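Local coordinates for protein putative platelet activating factor (PDB 2HSJ) that is of unknown function but probably hydrolyses ester bonds, as GDSL-like lipases and acylhydrolases do, perhaps in the manner of platelet-activating-factor acetylhydrolases, at residues D[70-81]-D[107-118]; D[171-179]-D[204-212]. All coordinates share one frame; numbering follows the deposited sequence.

Contact 1: residues D[70-81]-D[107-118]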
loop_
_atom_site.group_PDB
_atom_site.type_symbol
_atom_site.label_atom_id
_atom_site.label_comp_id
_atom_site.label_asym_id
_atom_site.label_seq_id
_atom_site.Cartn_x
_atom_site.Cartn_y
_atom_site.Cartn_z
ATOM N N THR D 70 -17.954 20.759 -15.795
ATOM C CA THR D 70 -16.699 20.612 -16.550
ATOM C C THR D 70 -15.803 21.847 -16.446
ATOM O O THR D 70 -14.595 21.742 -16.332
ATOM C CB THR D 70 -16.938 20.263 -18.059
ATOM O OG1 THR D 70 -17.606 21.356 -18.714
ATOM C CG2 THR D 70 -17.750 18.927 -18.215
ATOM N N GLY D 71 -16.392 23.037 -16.492
ATOM C CA GLY D 71 -15.582 24.257 -16.389
ATOM C C GLY D 71 -14.875 24.428 -15.051
ATOM O O GLY D 71 -13.727 24.888 -15.006
ATOM N N LEU D 72 -15.560 24.048 -13.964
ATOM C CA LEU D 72 -14.983 24.178 -12.628
ATOM C C LEU D 72 -13.831 23.190 -12.472
ATOM O O LEU D 72 -12.781 23.508 -11.883
ATOM C CB LEU D 72 -16.043 23.890 -11.557
ATOM C CG LEU D 72 -17.286 24.777 -11.546
ATOM C CD1 LEU D 72 -18.324 24.207 -10.550
ATOM C CD2 LEU D 72 -16.921 26.214 -11.189
ATOM N N LEU D 73 -14.021 22.000 -13.032
ATOM C CA LEU D 73 -12.983 20.970 -12.959
ATOM C C LEU D 73 -11.745 21.391 -13.726
ATOM O O LEU D 73 -10.626 21.260 -13.232
ATOM C CB LEU D 73 -13.500 19.610 -13.462
ATOM C CG LEU D 73 -12.482 18.491 -13.672
ATOM C CD1 LEU D 73 -11.813 18.212 -12.326
ATOM C CD2 LEU D 73 -13.176 17.237 -14.211
ATOM N N LEU D 74 -11.946 21.910 -14.929
ATOM C CA LEU D 74 -10.810 22.378 -15.705
ATOM C C LEU D 74 -10.014 23.470 -14.975
ATOM O O LEU D 74 -8.787 23.410 -14.891
ATOM C CB LEU D 74 -11.278 22.883 -17.079
ATOM C CG LEU D 74 -10.163 23.509 -17.928
ATOM C CD1 LEU D 74 -9.039 22.498 -18.248
ATOM C CD2 LEU D 74 -10.757 24.115 -19.197
ATOM N N GLU D 75 -10.727 24.450 -14.427
ATOM C CA GLU D 75 -10.091 25.561 -13.731
ATOM C C GLU D 75 -9.270 25.095 -12.521
ATOM O O GLU D 75 -8.196 25.642 -12.236
ATOM C CB GLU D 75 -11.179 26.538 -13.283
ATOM C CG GLU D 75 -10.673 27.848 -12.757
ATOM C CD GLU D 75 -11.755 28.636 -12.031
ATOM O OE1 GLU D 75 -12.952 28.500 -12.396
ATOM O OE2 GLU D 75 -11.401 29.383 -11.089
ATOM N N ASN D 76 -9.772 24.057 -11.838
ATOM C CA ASN D 76 -9.173 23.574 -10.597
ATOM C C ASN D 76 -8.583 22.188 -10.724
ATOM O O ASN D 76 -8.492 21.469 -9.735
ATOM C CB ASN D 76 -10.219 23.577 -9.498
ATOM C CG ASN D 76 -10.624 24.979 -9.136
ATOM O OD1 ASN D 76 -9.912 25.668 -8.400
ATOM N ND2 ASN D 76 -11.728 25.444 -9.714
ATOM N N LEU D 77 -8.180 21.813 -11.940
ATOM C CA LEU D 77 -7.780 20.438 -12.202
ATOM C C LEU D 77 -6.665 19.932 -11.284
ATOM O O LEU D 77 -6.619 18.739 -10.924
ATOM C CB LEU D 77 -7.364 20.307 -13.663
ATOM C CG LEU D 77 -7.031 18.898 -14.148
ATOM C CD1 LEU D 77 -8.213 17.942 -13.974
ATOM C CD2 LEU D 77 -6.614 18.967 -15.647
ATOM N N ASP D 78 -5.781 20.848 -10.884
ATOM C CA ASP D 78 -4.659 20.491 -10.019
ATOM C C ASP D 78 -5.088 19.894 -8.689
ATOM O O ASP D 78 -4.330 19.136 -8.070
ATOM C CB ASP D 78 -3.808 21.743 -9.718
ATOM C CG ASP D 78 -4.549 22.787 -8.891
ATOM O OD1 ASP D 78 -5.557 23.343 -9.353
ATOM O OD2 ASP D 78 -4.078 23.092 -7.775
ATOM N N ALA D 79 -6.266 20.275 -8.214
ATOM C CA ALA D 79 -6.729 19.738 -6.930
ATOM C C ALA D 79 -7.039 18.228 -7.022
ATOM O O ALA D 79 -7.185 17.553 -5.990
ATOM C CB ALA D 79 -7.962 20.517 -6.435
ATOM N N HIS D 80 -7.160 17.729 -8.253
ATOM C CA HIS D 80 -7.739 16.391 -8.451
ATOM C C HIS D 80 -6.720 15.375 -8.857
ATOM O O HIS D 80 -7.074 14.214 -9.052
ATOM C CB HIS D 80 -8.863 16.463 -9.480
ATOM C CG HIS D 80 -9.945 17.402 -9.061
ATOM N ND1 HIS D 80 -11.067 16.990 -8.370
ATOM C CD2 HIS D 80 -10.051 18.745 -9.187
ATOM C CE1 HIS D 80 -11.830 18.038 -8.111
ATOM N NE2 HIS D 80 -11.221 19.122 -8.562
ATOM N N LEU D 81 -5.448 15.795 -8.960
ATOM C CA LEU D 81 -4.395 14.915 -9.500
ATOM C C LEU D 81 -3.183 14.851 -8.580
ATOM O O LEU D 81 -2.600 15.900 -8.237
ATOM C CB LEU D 81 -3.948 15.414 -10.872
ATOM C CG LEU D 81 -5.007 15.458 -11.991
ATOM C CD1 LEU D 81 -4.477 16.212 -13.220
ATOM C CD2 LEU D 81 -5.418 14.058 -12.382
ATOM N N ALA D 107 -18.965 22.397 -22.925
ATOM C CA ALA D 107 -18.599 21.247 -22.081
ATOM C C ALA D 107 -17.555 20.340 -22.757
ATOM O O ALA D 107 -16.601 19.885 -22.113
ATOM C CB ALA D 107 -19.827 20.438 -21.696
ATOM N N LEU D 108 -17.761 20.049 -24.041
ATOM C CA LEU D 108 -16.825 19.219 -24.791
ATOM C C LEU D 108 -15.439 19.841 -24.841
ATOM O O LEU D 108 -14.449 19.166 -24.541
ATOM C CB LEU D 108 -17.334 18.966 -26.216
ATOM C CG LEU D 108 -18.575 18.083 -26.350
ATOM C CD1 LEU D 108 -19.024 18.060 -27.815
ATOM C CD2 LEU D 108 -18.351 16.674 -25.789
ATOM N N ASN D 109 -15.373 21.127 -25.191
ATOM C CA ASN D 109 -14.088 21.832 -25.218
ATOM C C ASN D 109 -13.408 21.763 -23.863
ATOM O O ASN D 109 -12.194 21.560 -23.786
ATOM C CB ASN D 109 -14.241 23.297 -25.623
ATOM C CG ASN D 109 -14.472 23.463 -27.106
ATOM O OD1 ASN D 109 -14.269 22.530 -27.886
ATOM N ND2 ASN D 109 -14.911 24.651 -27.504
ATOM N N ASN D 110 -14.196 21.892 -22.789
ATOM C CA ASN D 110 -13.642 21.754 -21.440
ATOM C C ASN D 110 -13.054 20.360 -21.224
ATOM O O ASN D 110 -11.930 20.224 -20.735
ATOM C CB ASN D 110 -14.702 22.036 -20.373
ATOM C CG ASN D 110 -15.075 23.509 -20.276
ATOM O OD1 ASN D 110 -14.346 24.377 -20.746
ATOM N ND2 ASN D 110 -16.201 23.784 -19.649
ATOM N N LEU D 111 -13.800 19.326 -21.623
ATOM C CA LEU D 111 -13.333 17.952 -21.443
ATOM C C LEU D 111 -12.107 17.697 -22.276
ATOM O O LEU D 111 -11.172 17.031 -21.829
ATOM C CB LEU D 111 -14.418 16.945 -21.809
ATOM C CG LEU D 111 -15.516 16.821 -20.779
ATOM C CD1 LEU D 111 -16.726 16.162 -21.367
ATOM C CD2 LEU D 111 -14.990 16.039 -19.533
ATOM N N GLU D 112 -12.096 18.232 -23.507
ATOM C CA GLU D 112 -10.935 18.042 -24.360
ATOM C C GLU D 112 -9.696 18.674 -23.741
ATOM O O GLU D 112 -8.619 18.067 -23.710
ATOM C CB GLU D 112 -11.198 18.528 -25.779
ATOM C CG GLU D 112 -10.060 18.125 -26.686
ATOM C CD GLU D 112 -10.408 18.163 -28.156
ATOM O OE1 GLU D 112 -11.412 18.820 -28.520
ATOM O OE2 GLU D 112 -9.653 17.524 -28.938
ATOM N N ALA D 113 -9.851 19.868 -23.165
ATOM C CA ALA D 113 -8.719 20.499 -22.484
ATOM C C ALA D 113 -8.217 19.702 -21.253
ATOM O O ALA D 113 -7.015 19.653 -20.976
ATOM C CB ALA D 113 -9.106 21.901 -22.055
ATOM N N ILE D 114 -9.146 19.120 -20.509
ATOM C CA ILE D 114 -8.774 18.256 -19.359
ATOM C C ILE D 114 -7.914 17.066 -19.859
ATOM O O ILE D 114 -6.834 16.787 -19.342
ATOM C CB ILE D 114 -10.016 17.771 -18.600
ATOM C CG1 ILE D 114 -10.699 18.939 -17.881
ATOM C CG2 ILE D 114 -9.629 16.665 -17.606
ATOM C CD1 ILE D 114 -12.166 18.743 -17.564
ATOM N N ILE D 115 -8.404 16.384 -20.893
ATOM C CA ILE D 115 -7.684 15.251 -21.463
ATOM C C ILE D 115 -6.280 15.668 -21.871
ATOM O O ILE D 115 -5.281 15.000 -21.555
ATOM C CB ILE D 115 -8.448 14.668 -22.685
ATOM C CG1 ILE D 115 -9.722 13.981 -22.213
ATOM C CG2 ILE D 115 -7.572 13.687 -23.445
ATOM C CD1 ILE D 115 -10.722 13.754 -23.335
ATOM N N GLN D 116 -6.186 16.789 -22.589
ATOM C CA GLN D 116 -4.876 17.258 -23.022
ATOM C C GLN D 116 -3.956 17.664 -21.856
ATOM O O GLN D 116 -2.749 17.444 -21.904
ATOM C CB GLN D 116 -5.027 18.415 -23.988
ATOM C CG GLN D 116 -5.725 18.017 -25.256
ATOM C CD GLN D 116 -6.049 19.216 -26.125
ATOM O OE1 GLN D 116 -5.999 20.362 -25.676
ATOM N NE2 GLN D 116 -6.393 18.959 -27.363
ATOM N N SER D 117 -4.525 18.246 -20.800
ATOM C CA SER D 117 -3.703 18.634 -19.667
ATOM C C SER D 117 -3.164 17.391 -18.927
ATOM O O SER D 117 -1.985 17.323 -18.554
ATOM C CB SER D 117 -4.523 19.527 -18.757
ATOM O OG SER D 117 -3.721 20.050 -17.712
ATOM N N VAL D 118 -4.023 16.397 -18.759
ATOM C CA VAL D 118 -3.597 15.140 -18.146
ATOM C C VAL D 118 -2.496 14.461 -18.965
ATOM O O VAL D 118 -1.535 13.931 -18.383
ATOM C CB VAL D 118 -4.794 14.193 -17.947
ATOM C CG1 VAL D 118 -4.325 12.787 -17.491
ATOM C CG2 VAL D 118 -5.792 14.793 -16.952
#
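Thr-70 and Asn-110 join two neighbouring helices, 70-75 and 104-121, in the layer that covers one face of the central parallel sheet; the segment axes come within 8.9 Å and run nearly the same way, 27° apart. At the N-terminal end of helix 70-75 the contact is polar. Asn-110 ND2 donates to Thr-70 OG1 at 3.0 Å, almost straight (169°) and in the plane of the amide, with the two side chains crossing at about a right angle. Thr-70 has OG1 set between its backbone N and carbonyl carbon (chi1 65°), which turns the hydroxyl to Asn-110 and sends CG2 over Leu-111 CG. OG1 is also hydrogen-bonded to OD1 of Asp-97, in the family's GxND sequence block, so this buried hydroxyl has two hydrogen-bond partners.

Beyond this pair the interface is aliphatic. Ile-114 lies at the middle of this part: its CD1 meets Leu-73 CD2 at 3.8 Å, its CG1 meets Leu-74 CD1 at 3.9 Å, and its CG2 meets Leu-77 CD1 at 4.1 Å, so the longer branch, CG1 to CD1, serves Leu-74 and Leu-73, and CG2 serves Leu-77. Leu-74 also lays CD1 on Ala-113 CB, 3.9 Å away. Past the helix end, Leu-77 CD2 lies 3.7 Å from Ser-117 OG, and Leu-81 CD1 reaches Val-118 CG2. Leu-73, Leu-81, Leu-111 and Val-118 go on to touch strand 88-92, tying both segments to the sheet. Such side-by-side helices, each from a connection between parallel strands, are typical of the alpha/beta/alpha sandwich of SGNH hydrolases.

Contact 2: residues D[171-179]-D[204-212]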
loop_
_atom_site.group_PDB
_atom_site.type_symbol
_atom_site.label_atom_id
_atom_site.label_comp_id
_atom_site.label_asym_id
_atom_site.label_seq_id
_atom_site.Cartn_x
_atom_site.Cartn_y
_atom_site.Cartn_z
ATOM N N GLU D 171 -10.843 6.010 -23.080
ATOM C CA GLU D 171 -11.856 5.012 -23.424
ATOM C C GLU D 171 -13.174 5.512 -22.884
ATOM O O GLU D 171 -13.277 5.839 -21.704
ATOM C CB GLU D 171 -11.531 3.632 -22.827
ATOM C CG GLU D 171 -12.529 2.578 -23.294
ATOM C CD GLU D 171 -12.241 1.207 -22.730
ATOM O OE1 GLU D 171 -11.525 1.108 -21.712
ATOM O OE2 GLU D 171 -12.725 0.230 -23.313
ATOM N N PHE D 172 -14.182 5.582 -23.745
ATOM C CA PHE D 172 -15.540 5.840 -23.297
ATOM C C PHE D 172 -16.093 4.599 -22.601
ATOM O O PHE D 172 -15.946 3.472 -23.093
ATOM C CB PHE D 172 -16.405 6.178 -24.501
ATOM C CG PHE D 172 -17.823 6.488 -24.148
ATOM C CD1 PHE D 172 -18.162 7.640 -23.448
ATOM C CD2 PHE D 172 -18.821 5.612 -24.564
ATOM C CE1 PHE D 172 -19.514 7.893 -23.146
ATOM C CE2 PHE D 172 -20.145 5.850 -24.261
ATOM C CZ PHE D 172 -20.493 6.999 -23.576
ATOM N N VAL D 173 -16.737 4.821 -21.455
ATOM C CA VAL D 173 -17.244 3.726 -20.637
ATOM C C VAL D 173 -18.772 3.816 -20.613
ATOM O O VAL D 173 -19.332 4.636 -19.912
ATOM C CB VAL D 173 -16.647 3.729 -19.185
ATOM C CG1 VAL D 173 -17.167 2.523 -18.396
ATOM C CG2 VAL D 173 -15.103 3.742 -19.209
ATOM N N PRO D 174 -19.456 2.965 -21.404
ATOM C CA PRO D 174 -20.915 3.046 -21.515
ATOM C C PRO D 174 -21.572 2.377 -20.323
ATOM O O PRO D 174 -21.675 1.147 -20.266
ATOM C CB PRO D 174 -21.198 2.302 -22.832
ATOM C CG PRO D 174 -20.071 1.314 -22.954
ATOM C CD PRO D 174 -18.886 1.883 -22.241
ATOM N N VAL D 175 -21.920 3.175 -19.319
ATOM C CA VAL D 175 -22.599 2.642 -18.129
ATOM C C VAL D 175 -24.071 3.076 -18.063
ATOM O O VAL D 175 -24.832 2.549 -17.258
ATOM C CB VAL D 175 -21.883 3.005 -16.800
ATOM C CG1 VAL D 175 -20.540 2.316 -16.699
ATOM C CG2 VAL D 175 -21.700 4.490 -16.630
ATOM N N PHE D 176 -24.458 4.051 -18.899
ATOM C CA PHE D 176 -25.831 4.546 -18.948
ATOM C C PHE D 176 -26.838 3.397 -19.006
ATOM O O PHE D 176 -27.736 3.302 -18.159
ATOM C CB PHE D 176 -25.983 5.485 -20.153
ATOM C CG PHE D 176 -27.366 6.034 -20.349
ATOM C CD1 PHE D 176 -27.669 7.329 -19.942
ATOM C CD2 PHE D 176 -28.363 5.265 -20.959
ATOM C CE1 PHE D 176 -28.946 7.850 -20.131
ATOM C CE2 PHE D 176 -29.650 5.783 -21.149
ATOM C CZ PHE D 176 -29.941 7.073 -20.728
ATOM N N ASP D 177 -26.664 2.497 -19.970
ATOM C CA ASP D 177 -27.670 1.460 -20.195
ATOM C C ASP D 177 -27.771 0.483 -19.015
ATOM O O ASP D 177 -28.853 -0.073 -18.751
ATOM C CB ASP D 177 -27.400 0.719 -21.504
ATOM C CG ASP D 177 -27.624 1.597 -22.750
ATOM O OD1 ASP D 177 -28.427 2.556 -22.702
ATOM O OD2 ASP D 177 -27.023 1.294 -23.808
ATOM N N CYS D 178 -26.667 0.302 -18.288
ATOM C CA CYS D 178 -26.655 -0.576 -17.104
ATOM C C CYS D 178 -27.538 -0.095 -15.967
ATOM O O CYS D 178 -27.933 -0.888 -15.111
ATOM C CB CYS D 178 -25.241 -0.775 -16.565
ATOM S SG CYS D 178 -24.198 -1.737 -17.712
ATOM N N LEU D 179 -27.830 1.201 -15.949
ATOM C CA LEU D 179 -28.568 1.804 -14.842
ATOM C C LEU D 179 -30.018 2.092 -15.208
ATOM O O LEU D 179 -30.794 2.506 -14.354
ATOM C CB LEU D 179 -27.879 3.084 -14.329
ATOM C CG LEU D 179 -26.463 2.883 -13.799
ATOM C CD1 LEU D 179 -25.956 4.217 -13.276
ATOM C CD2 LEU D 179 -26.421 1.793 -12.744
ATOM N N ALA D 204 -24.730 -1.424 -8.636
ATOM C CA ALA D 204 -24.916 -1.763 -10.064
ATOM C C ALA D 204 -23.866 -1.058 -10.919
ATOM O O ALA D 204 -23.305 -1.659 -11.848
ATOM C CB ALA D 204 -26.310 -1.359 -10.513
ATOM N N LEU D 205 -23.602 0.213 -10.611
ATOM C CA LEU D 205 -22.560 0.974 -11.310
ATOM C C LEU D 205 -21.202 0.305 -11.140
ATOM O O LEU D 205 -20.443 0.160 -12.095
ATOM C CB LEU D 205 -22.517 2.430 -10.800
ATOM C CG LEU D 205 -21.452 3.352 -11.433
ATOM C CD1 LEU D 205 -21.544 3.385 -12.981
ATOM C CD2 LEU D 205 -21.543 4.747 -10.832
ATOM N N SER D 206 -20.911 -0.147 -9.919
ATOM C CA SER D 206 -19.640 -0.787 -9.640
ATOM C C SER D 206 -19.456 -2.091 -10.424
ATOM O O SER D 206 -18.363 -2.388 -10.939
ATOM C CB SER D 206 -19.531 -1.046 -8.138
ATOM O OG SER D 206 -19.574 0.173 -7.432
ATOM N N LYS D 207 -20.530 -2.866 -10.525
ATOM C CA LYS D 207 -20.470 -4.110 -11.287
ATOM C C LYS D 207 -20.174 -3.799 -12.768
ATOM O O LYS D 207 -19.365 -4.490 -13.398
ATOM C CB LYS D 207 -21.796 -4.850 -11.151
ATOM C CG LYS D 207 -21.875 -6.175 -11.888
ATOM C CD LYS D 207 -23.207 -6.846 -11.538
ATOM C CE LYS D 207 -23.754 -7.671 -12.687
ATOM N NZ LYS D 207 -23.346 -9.099 -12.633
ATOM N N SER D 208 -20.781 -2.743 -13.301
ATOM C CA SER D 208 -20.518 -2.387 -14.697
ATOM C C SER D 208 -19.105 -1.840 -14.894
ATOM O O SER D 208 -18.538 -2.030 -15.971
ATOM C CB SER D 208 -21.538 -1.381 -15.210
ATOM O OG SER D 208 -21.350 -0.127 -14.601
ATOM N N LEU D 209 -18.526 -1.193 -13.868
ATOM C CA LEU D 209 -17.182 -0.575 -13.998
ATOM C C LEU D 209 -16.014 -1.511 -13.723
ATOM O O LEU D 209 -14.883 -1.195 -14.100
ATOM C CB LEU D 209 -17.021 0.630 -13.050
ATOM C CG LEU D 209 -17.879 1.846 -13.370
ATOM C CD1 LEU D 209 -17.711 2.895 -12.263
ATOM C CD2 LEU D 209 -17.508 2.432 -14.741
ATOM N N LYS D 210 -16.259 -2.627 -13.045
ATOM C CA LYS D 210 -15.156 -3.418 -12.505
ATOM C C LYS D 210 -14.071 -3.791 -13.523
ATOM O O LYS D 210 -12.881 -3.623 -13.261
ATOM C CB LYS D 210 -15.696 -4.676 -11.816
ATOM C CG LYS D 210 -14.569 -5.569 -11.285
ATOM C CD LYS D 210 -15.105 -6.815 -10.620
ATOM C CE LYS D 210 -14.098 -7.393 -9.608
ATOM N NZ LYS D 210 -12.693 -7.152 -10.020
ATOM N N ASP D 211 -14.481 -4.282 -14.689
ATOM C CA ASP D 211 -13.520 -4.716 -15.699
ATOM C C ASP D 211 -12.655 -3.582 -16.189
ATOM O O ASP D 211 -11.507 -3.805 -16.620
ATOM C CB ASP D 211 -14.215 -5.360 -16.896
ATOM C CG ASP D 211 -14.654 -6.796 -16.624
ATOM O OD1 ASP D 211 -14.607 -7.274 -15.463
ATOM O OD2 ASP D 211 -15.073 -7.458 -17.595
ATOM N N TYR D 212 -13.201 -2.364 -16.147
ATOM C CA TYR D 212 -12.490 -1.180 -16.629
ATOM C C TYR D 212 -11.419 -0.719 -15.659
ATOM O O TYR D 212 -10.593 0.131 -16.011
ATOM C CB TYR D 212 -13.457 -0.010 -16.918
ATOM C CG TYR D 212 -14.425 -0.279 -18.027
ATOM C CD1 TYR D 212 -14.094 0.054 -19.345
ATOM C CD2 TYR D 212 -15.663 -0.867 -17.773
ATOM C CE1 TYR D 212 -14.986 -0.186 -20.387
ATOM C CE2 TYR D 212 -16.562 -1.116 -18.819
ATOM C CZ TYR D 212 -16.205 -0.769 -20.120
ATOM O OH TYR D 212 -17.095 -1.009 -21.170
HETATM O O HOH W 1 -19.727 -1.621 -20.712
#
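Tyr-212 and Val-173 anchor the C-terminal helical segment on the edge strand 170-173 of the alpha/beta/alpha sandwich. The ring is held by a CH-pi contact: Val-173 CG1 sits 3.6 Å from the centroid of the Tyr-212 ring, 8° off its normal, so the methyl sits over the centre of one face. Around the rim, Glu-171 OE1 approaches Tyr-212 CD1 at 3.6 Å, its carboxylate plane turned 63° from the ring. That carboxylate is paired with Lys-128 of the adjacent strand, and a magnesium ion lies about 4 Å from the Glu-171 side chain.

Apolar packing continues along the helix. Leu-209 CD2 packs against both valines, 3.7 Å from Val-173 CG1 and 3.6 Å from Val-175 CG1, while Val-175 CG2 meets Leu-205 CD1 obliquely. Cys-178 SG lies against Ser-208 CB, and at the far end Leu-179 CD2 rests on Ala-204 CB.

Polar links are few. A water joins the two segments, 2.7 Å from Tyr-212 OH and only weakly bonded to Pro-174 O. Ser-208 places OG between its own backbone N and carbonyl carbon (chi1 70°), folding it back on the helix; there OG gives its proton to Leu-205 O at 2.7 Å and presents its other side to Val-175 CG1, just 3.3 Å away.

How the contacts relate
The two contacts pack against opposite faces of the five-stranded parallel sheet, with centres about 22 Å apart and nearest atoms about 8 Å apart, so they do not touch. Along the chain, both segments of contact 1 precede those of contact 2. Contact 1 joins helices 70-75 and 104-121 over the inner strands 37-41 and 88-92; contact 2 fixes the chain's last long helix, 199-209, to the edge strand 170-173. Helix 150-164, in the layer of contact 1, touches Leu-111 and also Phe-172 and Phe-176, which point away from segment 204-212. Each contact contributes to one of the two outer layers of the sandwich, and contact 2 also borders a second subunit through Lys-210 and Asp-211.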